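Long-range contacts in malonyl-CoA-[acyl-carrier-protein] transacylase (Coxiella burnetii, PDB 3TQE), which probably transfers the malonyl group of malonyl-CoA to holo-acyl carrier protein, supplying malonyl-ACP for fatty acid synthesis: residues Y46-L51 and Q67-T72; E127-G132 and P207-A212. One frame throughout, in Å; residues are numbered along the deposited sequence.

Interaction 1 (Y46-L51 and Q67-T72); sequences YDLWAL and QPALLT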
loop_
_atom_site.group_PDB
_atom_site.type_symbol
_atom_site.label_atom_id
_atom_site.label_comp_id
_atom_site.label_asym_id
_atom_site.label_seq_id
_atom_site.Cartn_x
_atom_site.Cartn_y
_atom_site.Cartn_z
ATOM N N TYR A 46 13.885 -7.083 16.803
ATOM C CA TYR A 46 13.666 -8.512 16.633
ATOM C C TYR A 46 14.024 -8.852 15.192
ATOM O O TYR A 46 14.206 -7.955 14.358
ATOM C CB TYR A 46 12.231 -8.938 16.943
ATOM C CG TYR A 46 11.190 -8.338 16.030
ATOM C CD1 TYR A 46 10.831 -8.976 14.859
ATOM C CD2 TYR A 46 10.586 -7.123 16.317
ATOM C CE1 TYR A 46 9.916 -8.434 13.990
ATOM C CE2 TYR A 46 9.634 -6.595 15.474
ATOM C CZ TYR A 46 9.311 -7.261 14.301
ATOM O OH TYR A 46 8.405 -6.721 13.465
ATOM N N ASP A 47 14.148 -10.144 14.919
ATOM C CA ASP A 47 14.605 -10.625 13.625
ATOM C C ASP A 47 13.427 -10.692 12.690
ATOM O O ASP A 47 12.616 -11.620 12.701
ATOM C CB ASP A 47 15.259 -11.989 13.794
ATOM C CG ASP A 47 15.863 -12.514 12.526
ATOM O OD1 ASP A 47 15.525 -12.032 11.423
ATOM O OD2 ASP A 47 16.670 -13.449 12.652
ATOM N N LEU A 48 13.294 -9.653 11.884
ATOM C CA LEU A 48 12.167 -9.549 10.996
ATOM C C LEU A 48 12.191 -10.616 9.912
ATOM O O LEU A 48 11.152 -11.126 9.528
ATOM C CB LEU A 48 12.146 -8.176 10.375
ATOM C CG LEU A 48 10.970 -7.885 9.455
ATOM C CD1 LEU A 48 9.608 -8.014 10.144
ATOM C CD2 LEU A 48 11.157 -6.464 8.874
ATOM N N TRP A 49 13.368 -10.933 9.409
ATOM C CA TRP A 49 13.437 -11.971 8.383
ATOM C C TRP A 49 12.930 -13.310 8.913
ATOM O O TRP A 49 12.144 -13.978 8.273
ATOM C CB TRP A 49 14.854 -12.104 7.895
ATOM C CG TRP A 49 15.036 -13.096 6.814
ATOM C CD1 TRP A 49 15.680 -14.279 6.915
ATOM C CD2 TRP A 49 14.614 -12.979 5.455
ATOM N NE1 TRP A 49 15.708 -14.917 5.689
ATOM C CE2 TRP A 49 15.050 -14.137 4.777
ATOM C CE3 TRP A 49 13.911 -12.016 4.750
ATOM C CZ2 TRP A 49 14.788 -14.356 3.433
ATOM C CZ3 TRP A 49 13.680 -12.213 3.405
ATOM C CH2 TRP A 49 14.114 -13.378 2.758
ATOM N N ALA A 50 13.338 -13.652 10.132
ATOM C CA ALA A 50 12.894 -14.868 10.748
ATOM C C ALA A 50 11.396 -14.888 10.911
ATOM O O ALA A 50 10.743 -15.899 10.660
ATOM C CB ALA A 50 13.582 -15.046 12.081
ATOM N N LEU A 51 10.824 -13.742 11.269
ATOM C CA LEU A 51 9.397 -13.667 11.435
ATOM C C LEU A 51 8.707 -13.880 10.105
ATOM O O LEU A 51 7.753 -14.621 10.020
ATOM C CB LEU A 51 9.007 -12.320 12.048
ATOM C CG LEU A 51 7.554 -12.089 12.431
ATOM C CD1 LEU A 51 7.499 -10.979 13.485
ATOM C CD2 LEU A 51 6.691 -11.708 11.280
ATOM N N GLN A 67 3.094 -4.271 8.842
ATOM C CA GLN A 67 3.530 -3.028 8.264
ATOM C C GLN A 67 5.049 -2.928 8.070
ATOM O O GLN A 67 5.508 -2.662 6.974
ATOM C CB GLN A 67 2.932 -1.821 8.960
ATOM C CG GLN A 67 1.413 -1.823 8.779
ATOM C CD GLN A 67 0.728 -0.527 9.089
ATOM O OE1 GLN A 67 1.282 0.550 8.887
ATOM N NE2 GLN A 67 -0.533 -0.626 9.514
ATOM N N PRO A 68 5.844 -3.152 9.110
ATOM C CA PRO A 68 7.282 -3.124 8.876
ATOM C C PRO A 68 7.755 -4.252 7.951
ATOM O O PRO A 68 8.704 -4.060 7.209
ATOM C CB PRO A 68 7.894 -3.243 10.275
ATOM C CG PRO A 68 6.804 -3.704 11.136
ATOM C CD PRO A 68 5.518 -3.253 10.535
ATOM N N ALA A 69 7.092 -5.400 7.969
ATOM C CA ALA A 69 7.467 -6.512 7.107
ATOM C C ALA A 69 7.326 -6.096 5.652
ATOM O O ALA A 69 8.208 -6.328 4.842
ATOM C CB ALA A 69 6.608 -7.714 7.386
ATOM N N LEU A 70 6.187 -5.498 5.324
ATOM C CA LEU A 70 5.937 -5.134 3.937
ATOM C C LEU A 70 6.766 -3.945 3.510
ATOM O O LEU A 70 7.258 -3.882 2.376
ATOM C CB LEU A 70 4.478 -4.861 3.726
ATOM C CG LEU A 70 3.667 -6.125 3.573
ATOM C CD1 LEU A 70 2.196 -5.725 3.550
ATOM C CD2 LEU A 70 4.061 -6.917 2.312
ATOM N N LEU A 71 6.952 -2.975 4.398
ATOM C CA LEU A 71 7.823 -1.865 4.040
ATOM C C LEU A 71 9.206 -2.396 3.694
ATOM O O LEU A 71 9.827 -2.008 2.696
ATOM C CB LEU A 71 7.913 -0.853 5.176
ATOM C CG LEU A 71 8.952 0.229 4.992
ATOM C CD1 LEU A 71 8.533 1.111 3.845
ATOM C CD2 LEU A 71 9.168 1.006 6.283
ATOM N N THR A 72 9.694 -3.310 4.510
ATOM C CA THR A 72 11.035 -3.868 4.334
ATOM C C THR A 72 11.107 -4.681 3.047
ATOM O O THR A 72 12.059 -4.560 2.300
ATOM C CB THR A 72 11.425 -4.679 5.570
ATOM O OG1 THR A 72 11.387 -3.829 6.709
ATOM C CG2 THR A 72 12.833 -5.248 5.430
#

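Interaction 2 (E127-G132 and P207-A212); sequences EAVPVG and PLMQPA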
loop_
_atom_site.group_PDB
_atom_site.type_symbol
_atom_site.label_atom_id
_atom_site.label_comp_id
_atom_site.label_asym_id
_atom_site.label_seq_id
_atom_site.Cartn_x
_atom_site.Cartn_y
_atom_site.Cartn_z
ATOM N N GLU A 127 -4.982 -0.147 17.772
ATOM C CA GLU A 127 -5.541 0.274 19.045
ATOM C C GLU A 127 -6.694 1.230 18.904
ATOM O O GLU A 127 -7.373 1.533 19.901
ATOM C CB GLU A 127 -4.436 0.898 19.889
ATOM C CG GLU A 127 -3.389 -0.104 20.262
ATOM C CD GLU A 127 -2.324 0.468 21.198
ATOM O OE1 GLU A 127 -2.581 1.560 21.763
ATOM O OE2 GLU A 127 -1.240 -0.167 21.361
ATOM N N ALA A 128 -6.958 1.718 17.695
ATOM C CA ALA A 128 -7.901 2.812 17.548
ATOM C C ALA A 128 -9.320 2.402 17.866
ATOM O O ALA A 128 -10.052 3.197 18.409
ATOM C CB ALA A 128 -7.839 3.394 16.161
ATOM N N VAL A 129 -9.684 1.183 17.486
ATOM C CA VAL A 129 -11.050 0.676 17.629
ATOM C C VAL A 129 -10.999 -0.600 18.450
ATOM O O VAL A 129 -10.202 -1.479 18.167
ATOM C CB VAL A 129 -11.640 0.370 16.223
ATOM C CG1 VAL A 129 -13.013 -0.249 16.290
ATOM C CG2 VAL A 129 -11.683 1.655 15.395
ATOM N N PRO A 130 -11.889 -0.732 19.459
ATOM C CA PRO A 130 -11.803 -1.942 20.220
ATOM C C PRO A 130 -12.050 -3.176 19.371
ATOM O O PRO A 130 -12.792 -3.146 18.373
ATOM C CB PRO A 130 -12.886 -1.774 21.285
ATOM C CG PRO A 130 -13.125 -0.339 21.376
ATOM C CD PRO A 130 -12.878 0.204 20.004
ATOM N N VAL A 131 -11.404 -4.261 19.764
ATOM C CA VAL A 131 -11.550 -5.552 19.114
ATOM C C VAL A 131 -13.017 -5.847 18.755
ATOM O O VAL A 131 -13.906 -5.686 19.591
ATOM C CB VAL A 131 -11.036 -6.696 20.048
ATOM C CG1 VAL A 131 -11.791 -6.691 21.378
ATOM C CG2 VAL A 131 -11.203 -8.044 19.359
ATOM N N GLY A 132 -13.264 -6.203 17.492
ATOM C CA GLY A 132 -14.602 -6.591 17.031
ATOM C C GLY A 132 -15.517 -5.460 16.596
ATOM O O GLY A 132 -16.564 -5.706 15.994
ATOM N N PRO A 207 -12.927 7.714 9.495
ATOM C CA PRO A 207 -12.755 8.531 10.684
ATOM C C PRO A 207 -12.518 7.770 11.981
ATOM O O PRO A 207 -12.027 8.352 12.943
ATOM C CB PRO A 207 -14.075 9.302 10.743
ATOM C CG PRO A 207 -14.472 9.410 9.356
ATOM C CD PRO A 207 -14.108 8.131 8.727
ATOM N N LEU A 208 -12.796 6.473 12.019
ATOM C CA LEU A 208 -12.452 5.705 13.206
ATOM C C LEU A 208 -10.963 5.635 13.475
ATOM O O LEU A 208 -10.553 5.306 14.575
ATOM C CB LEU A 208 -13.004 4.295 13.129
ATOM C CG LEU A 208 -14.521 4.237 13.049
ATOM C CD1 LEU A 208 -14.921 2.790 13.006
ATOM C CD2 LEU A 208 -15.156 4.966 14.238
HETATM N N MSE A 209 -10.153 5.953 12.469
HETATM C CA MSE A 209 -8.725 5.989 12.656
HETATM C C MSE A 209 -8.240 7.301 13.240
HETATM O O MSE A 209 -7.048 7.454 13.474
HETATM C CB MSE A 209 -8.030 5.741 11.331
HETATM C CG MSE A 209 -8.085 4.353 10.825
HETATM SE SE MSE A 209 -7.292 2.999 11.987
HETATM C CE MSE A 209 -8.927 2.359 12.783
ATOM N N GLN A 210 -9.133 8.258 13.505
ATOM C CA GLN A 210 -8.652 9.533 13.974
ATOM C C GLN A 210 -7.761 9.433 15.234
ATOM O O GLN A 210 -6.767 10.127 15.325
ATOM C CB GLN A 210 -9.795 10.506 14.199
ATOM C CG GLN A 210 -9.320 11.918 14.477
ATOM C CD GLN A 210 -8.578 12.558 13.310
ATOM O OE1 GLN A 210 -9.038 12.528 12.173
ATOM N NE2 GLN A 210 -7.412 13.143 13.600
ATOM N N PRO A 211 -8.082 8.557 16.187
ATOM C CA PRO A 211 -7.193 8.489 17.350
ATOM C C PRO A 211 -5.787 8.059 16.974
ATOM O O PRO A 211 -4.813 8.519 17.557
ATOM C CB PRO A 211 -7.851 7.426 18.221
ATOM C CG PRO A 211 -9.275 7.453 17.818
ATOM C CD PRO A 211 -9.306 7.758 16.376
ATOM N N ALA A 212 -5.678 7.162 16.004
ATOM C CA ALA A 212 -4.380 6.726 15.523
ATOM C C ALA A 212 -3.672 7.837 14.782
ATOM O O ALA A 212 -2.470 7.997 14.909
ATOM C CB ALA A 212 -4.551 5.533 14.613
HETATM O O HOH W 1 -11.976 5.117 16.885
#

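Interaction 1 (Y46-L51 and Q67-T72)
Y46 meets P68 at the tip of its side chain. The hydroxyl OH of Y46 lies 4.1 Å from CG of P68, and the tyrosine side chain crosses the proline at about a right angle. CG of Y46 sits between the backbone N and the carbonyl carbon (chi1 63°), an orientation that brings OH alongside the ring of P68. D47 is the N-cap of helix 48-54. Its OD1 accepts a nearly straight bond from A50 N, which comes from above the carboxylate plane.

L48, in the first turn of that helix, carries most of the contact. Its two methyls divide the work. CD1 packs on A69, 4.1 Å from A69 CB. CD2 meets T72 tip to tip, 3.4 Å from T72 OG1. The same CD2 is 3.8 Å from P68 O. T72 OG1 donates to P68 O over 2.7 Å, while T72 N reaches that oxygen from the opposite face of its plane. Two bonds thus grip the carbonyl, and the threonine hydroxyl is turned back onto its own helix where L48 packs on it. F37 of helix 31-44 touches both L48 and T72, and S41 OG is hydrogen-bonded to L48 N. This is helix-to-helix packing led by a leucine in the acyltransferase domain, joining the capped start of helix 48-54 to the long helix 63-83.

Interaction 2 (E127-G132 and P207-A212)
A128 points its methyl into a shallow hollow on the segment 207-212. Three groups border the hollow: the carbonyl of L208, the end of M209 and the methyl of A212. A128 CB lies 3.7 Å from L208 O and 3.7 Å from M209 CE. A212 CB is a little farther, at 4.2 Å. The small side chains let the backbones come close here, with the CA atoms of A128 and A212 5.6 Å apart.

M209 is a selenomethionine. It leaves its backbone facing away from 127-132, but the chain bends at chi2 (-60°) and again at chi3 (99°), which brings CE back against A128 CB and V129 CG2. The contact joins the weakly bonded last part of helix 111-128 and the residues after it to the 3-10 turn that leads into helix 210-220. This turn follows closely after H205, the predicted active-site histidine of the acyltransferase fold, and the M209 side chain lies about 6 Å from that of H205.

V129 adds the second bump. Its branch CG2, anti to the carbonyl carbon, rests over the notch formed by L208 CB (3.7 Å) and M209 CE (3.9 Å). P203 touches both V129 and M209. P211 flanks A128 more loosely, with CG of P211 near A128 O. A water donates to both A128 O and L208 O, the latter over 2.7 Å, and so bridges the two backbones beside the apolar contact.

Overall arrangement
From the N terminus, interaction 1 comes first. It closes a short, mostly helical loop of 15 residues and sets helix 48-54 against helix 63-83. The chain then runs through the predicted nucleophile S96 and along helix 111-128. Interaction 2 opens at the end of that helix. Its loop of 74 residues takes in much of the mixed sheet and H205 before closing at 207-212. The two loops follow in series and neither nest nor cross. The centres of interactions 1 and 2 are about 23 Å apart, and the contacts do not touch. Helix 111-128 links them: L71 packs on A114 and V118 of it, and M125 near its end meets both Q67 and M209.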